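Local coordinates for protein VIN1 (Oscarella pearsei, PDB 6BFI) that probably binds actin filaments and may play a role in cell-cell adhesion as a sponge member of the vinculin/alpha-catenin family, at residues 661-665 with 666-670; 703-706 with 707-711. All coordinates share one frame; numbering follows the deposited sequence.

Contact 1 (661-665 with 666-670)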
loop_
_atom_site.group_PDB
_atom_site.type_symbol
_atom_site.label_atom_id
_atom_site.label_comp_id
_atom_site.label_asym_id
_atom_site.label_seq_id
_atom_site.Cartn_x
_atom_site.Cartn_y
_atom_site.Cartn_z
ATOM N N PRO A 661 -19.613 11.414 27.050
ATOM C CA PRO A 661 -19.659 10.009 26.632
ATOM C C PRO A 661 -20.169 9.856 25.206
ATOM O O PRO A 661 -20.914 10.694 24.691
ATOM C CB PRO A 661 -20.617 9.372 27.642
ATOM C CG PRO A 661 -20.446 10.203 28.866
ATOM C CD PRO A 661 -20.216 11.607 28.383
ATOM N N LEU A 662 -19.748 8.767 24.570
ATOM C CA LEU A 662 -20.067 8.545 23.169
ATOM C C LEU A 662 -21.568 8.338 22.986
ATOM O O LEU A 662 -22.223 7.729 23.837
ATOM C CB LEU A 662 -19.310 7.329 22.638
ATOM C CG LEU A 662 -17.841 7.532 22.271
ATOM C CD1 LEU A 662 -17.159 6.195 22.048
ATOM C CD2 LEU A 662 -17.739 8.401 21.029
ATOM N N PRO A 663 -22.140 8.835 21.893
ATOM C CA PRO A 663 -23.525 8.497 21.560
ATOM C C PRO A 663 -23.643 7.019 21.243
ATOM O O PRO A 663 -22.626 6.343 21.022
ATOM C CB PRO A 663 -23.813 9.358 20.318
ATOM C CG PRO A 663 -22.743 10.407 20.303
ATOM C CD PRO A 663 -21.545 9.763 20.919
ATOM N N PRO A 664 -24.859 6.470 21.233
ATOM C CA PRO A 664 -25.028 5.077 20.806
ATOM C C PRO A 664 -24.464 4.862 19.408
ATOM O O PRO A 664 -24.648 5.687 18.510
ATOM C CB PRO A 664 -26.546 4.877 20.845
ATOM C CG PRO A 664 -27.015 5.852 21.870
ATOM C CD PRO A 664 -26.116 7.052 21.732
ATOM N N LYS A 665 -23.763 3.737 19.238
ATOM C CA LYS A 665 -23.014 3.496 18.008
ATOM C C LYS A 665 -23.921 3.482 16.783
ATOM O O LYS A 665 -23.530 3.952 15.708
ATOM C CB LYS A 665 -22.240 2.182 18.121
ATOM C CG LYS A 665 -22.821 1.211 19.138
ATOM C CD LYS A 665 -22.198 -0.170 19.008
ATOM C CE LYS A 665 -20.682 -0.115 19.108
ATOM N NZ LYS A 665 -20.066 -1.463 18.944
ATOM N N ASP A 666 -25.140 2.956 16.927
ATOM C CA ASP A 666 -26.039 2.836 15.785
ATOM C C ASP A 666 -26.545 4.183 15.287
ATOM O O ASP A 666 -26.964 4.280 14.129
ATOM C CB ASP A 666 -27.233 1.952 16.148
ATOM C CG ASP A 666 -26.818 0.593 16.667
ATOM O OD1 ASP A 666 -26.491 0.492 17.869
ATOM O OD2 ASP A 666 -26.825 -0.374 15.876
ATOM N N GLN A 667 -26.509 5.219 16.121
ATOM C CA GLN A 667 -27.189 6.469 15.811
ATOM C C GLN A 667 -26.274 7.554 15.260
ATOM O O GLN A 667 -26.744 8.412 14.505
ATOM C CB GLN A 667 -27.902 7.000 17.060
ATOM C CG GLN A 667 -28.822 5.978 17.715
ATOM C CD GLN A 667 -29.561 6.534 18.917
ATOM O OE1 GLN A 667 -29.593 7.745 19.135
ATOM N NE2 GLN A 667 -30.158 5.647 19.706
ATOM N N ASN A 668 -24.988 7.549 15.606
ATOM C CA ASN A 668 -24.066 8.620 15.218
ATOM C C ASN A 668 -22.735 8.036 14.765
ATOM O O ASN A 668 -21.719 8.154 15.458
ATOM C CB ASN A 668 -23.859 9.598 16.377
ATOM C CG ASN A 668 -25.090 10.432 16.667
ATOM O OD1 ASN A 668 -26.009 9.985 17.352
ATOM N ND2 ASN A 668 -25.109 11.656 16.151
ATOM N N PRO A 669 -22.698 7.412 13.581
ATOM C CA PRO A 669 -21.408 6.910 13.070
ATOM C C PRO A 669 -20.404 8.017 12.794
ATOM O O PRO A 669 -19.214 7.877 13.119
ATOM C CB PRO A 669 -21.805 6.170 11.782
ATOM C CG PRO A 669 -23.278 5.927 11.898
ATOM C CD PRO A 669 -23.814 7.083 12.677
ATOM N N ILE A 670 -20.861 9.118 12.192
ATOM C CA ILE A 670 -19.979 10.249 11.922
ATOM C C ILE A 670 -19.370 10.767 13.218
ATOM O O ILE A 670 -18.173 11.074 13.281
ATOM C CB ILE A 670 -20.749 11.354 11.177
ATOM C CG1 ILE A 670 -21.309 10.821 9.856
ATOM C CG2 ILE A 670 -19.855 12.553 10.927
ATOM C CD1 ILE A 670 -22.155 11.828 9.101
#
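Pro664 and Gln667 close a type I beta turn, with Lys665 and Asp666 at its two corners, just before helix 669-682 begins. Gln667 N donates to Pro664 O over 3.1 Å, closing the turn. Asn668 N adds a weak second bond to the same Pro664 O at 3.5 Å, so one carbonyl gathers two successive amides. The firmer packing lies on the inner side, where Asn668 is buried. With chi1 at -70°, its CG stands anti to the carbonyl carbon, and the side chain crosses the Pro663 ring at about a right angle; Asn668 OD1 comes to 3.7 Å from Pro663 CB. Its ND2 is taken up by helix 690-710 through Ser706. The outer side is looser and exposed. There the extended Gln667 chain lays its amide against the Pro664 ring, Gln667 NE2 lying 3.8 Å from Pro664 CG, while Lys665 NZ stays 6.8 Å from Asp666 OD1, too far for a salt bridge. Asn668 occupies the N-cap position without making a capping bond. The chemistry thus implies a turn held by one good and one weak backbone bond and by proline packing, while the asparagine amide nitrogen is engaged by the neighbouring helix.

Contact 2 (703-706 with 707-711)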
loop_
_atom_site.group_PDB
_atom_site.type_symbol
_atom_site.label_atom_id
_atom_site.label_comp_id
_atom_site.label_asym_id
_atom_site.label_seq_id
_atom_site.Cartn_x
_atom_site.Cartn_y
_atom_site.Cartn_z
ATOM N N ALA A 703 -18.115 16.434 14.060
ATOM C CA ALA A 703 -19.157 16.135 15.038
ATOM C C ALA A 703 -20.372 17.033 14.834
ATOM O O ALA A 703 -21.522 16.572 14.919
ATOM C CB ALA A 703 -18.609 16.287 16.457
ATOM N N MET A 704 -20.139 18.321 14.561
ATOM C CA MET A 704 -21.252 19.211 14.247
ATOM C C MET A 704 -22.011 18.727 13.018
ATOM O O MET A 704 -23.248 18.778 12.984
ATOM C CB MET A 704 -20.752 20.640 14.043
ATOM C CG MET A 704 -20.100 21.241 15.272
ATOM S SD MET A 704 -21.105 21.011 16.750
ATOM C CE MET A 704 -22.571 21.951 16.330
ATOM N N MET A 705 -21.289 18.245 11.999
ATOM C CA MET A 705 -21.958 17.688 10.827
ATOM C C MET A 705 -22.837 16.509 11.216
ATOM O O MET A 705 -23.986 16.409 10.775
ATOM C CB MET A 705 -20.946 17.257 9.764
ATOM C CG MET A 705 -21.608 16.440 8.651
ATOM S SD MET A 705 -20.548 15.882 7.303
ATOM C CE MET A 705 -20.011 17.448 6.636
ATOM N N SER A 706 -22.309 15.600 12.041
ATOM C CA SER A 706 -23.117 14.484 12.524
ATOM C C SER A 706 -24.417 14.982 13.142
ATOM O O SER A 706 -25.510 14.500 12.807
ATOM C CB SER A 706 -22.319 13.661 13.536
ATOM O OG SER A 706 -23.132 12.672 14.143
ATOM N N LYS A 707 -24.314 15.973 14.033
ATOM C CA LYS A 707 -25.510 16.533 14.659
ATOM C C LYS A 707 -26.468 17.106 13.622
ATOM O O LYS A 707 -27.692 16.990 13.764
ATOM C CB LYS A 707 -25.113 17.604 15.677
ATOM C CG LYS A 707 -26.285 18.353 16.294
ATOM C CD LYS A 707 -25.822 19.260 17.421
ATOM C CE LYS A 707 -26.956 20.131 17.933
ATOM N NZ LYS A 707 -27.430 21.086 16.893
ATOM N N TYR A 708 -25.936 17.715 12.560
ATOM C CA TYR A 708 -26.796 18.356 11.571
ATOM C C TYR A 708 -27.479 17.351 10.648
ATOM O O TYR A 708 -28.613 17.587 10.220
ATOM C CB TYR A 708 -25.991 19.370 10.759
ATOM C CG TYR A 708 -25.457 20.506 11.600
ATOM C CD1 TYR A 708 -26.139 20.939 12.734
ATOM C CD2 TYR A 708 -24.265 21.140 11.271
ATOM C CE1 TYR A 708 -25.654 21.973 13.510
ATOM C CE2 TYR A 708 -23.771 22.175 12.044
ATOM C CZ TYR A 708 -24.471 22.586 13.160
ATOM O OH TYR A 708 -23.984 23.618 13.926
ATOM N N THR A 709 -26.820 16.236 10.324
ATOM C CA THR A 709 -27.503 15.203 9.551
ATOM C C THR A 709 -28.508 14.447 10.408
ATOM O O THR A 709 -29.495 13.924 9.880
ATOM C CB THR A 709 -26.504 14.218 8.937
ATOM O OG1 THR A 709 -26.020 13.325 9.947
ATOM C CG2 THR A 709 -25.333 14.952 8.313
ATOM N N ARG A 710 -28.279 14.379 11.723
ATOM C CA ARG A 710 -29.234 13.696 12.590
ATOM C C ARG A 710 -30.555 14.449 12.711
ATOM O O ARG A 710 -31.560 13.847 13.105
ATOM C CB ARG A 710 -28.634 13.483 13.980
ATOM C CG ARG A 710 -29.273 12.338 14.756
ATOM C CD ARG A 710 -29.499 12.687 16.221
ATOM N NE ARG A 710 -28.271 13.105 16.893
ATOM C CZ ARG A 710 -27.995 14.361 17.230
ATOM N NH1 ARG A 710 -28.861 15.329 16.964
ATOM N NH2 ARG A 710 -26.853 14.649 17.838
ATOM N N GLY A 711 -30.578 15.738 12.382
ATOM C CA GLY A 711 -31.783 16.535 12.517
ATOM C C GLY A 711 -32.917 16.104 11.608
ATOM O O GLY A 711 -32.801 16.181 10.381
#
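The last turns of helix 690-710, part of the helical bundle typical of the vinculin family, illustrate how side chains four residues apart meet along an alpha-helix. Lys707 N, Tyr708 N and Thr709 N bond to the carbonyls of Ala703, Met704 and Met705 in the regular i to i+4 pattern. On the buried flank Tyr708 lies back over the preceding turn. Its chi1 of -63° sets the ring beside the backbone N, and Met704 O sits 3.0 Å from the ring plane, under one face and offset toward the rim. Met704, bent at both chi2 and chi3, curls its methyl to the phenol end, Met704 CE coming 3.7 Å from Tyr708 CZ and 3.2 Å from Tyr708 OH. That hydroxyl hydrogen-bonds Glu650 of helix 649-659, while helix 718-745 touches the tyrosine through Asp721. With an alanine here, Glu650 would probably lose its phenol partner and the Met704 methyl would be left without the phenol end it touches. One residue further along, Met705 CG meets Thr709 CG2 at 4.0 Å. The threonine hydroxyl turns back to the helix: with chi1 at 76°, Thr709 OG1 donates to Ser706 O over 3.1 Å, tilted 25° from the carbonyl plane, and the same oxygen also accepts Arg710 N at 3.0 Å.

How the contacts relate
Contact 1 comes first along the chain, in the loop after helix 649-659 and at the start of helix 669-682; contact 2 follows near the end of the next helix, 690-710. Their centres lie about 11 Å apart. The two meet directly: Asn668 ND2 probably hydrogen-bonds Ser706 OG at 3.0 Å, and Ile670 CB packs on Ser706 CB at 3.7 Å. The entry of one helix is therefore matched to the closing turns of its successor, as expected for consecutive antiparallel helices of a bundle. Helix 786-817 touches Pro669 and Ile670, whereas helices 649-659 and 718-745 flank contact 2, placing both within one helical bundle of this vinculin-family chain.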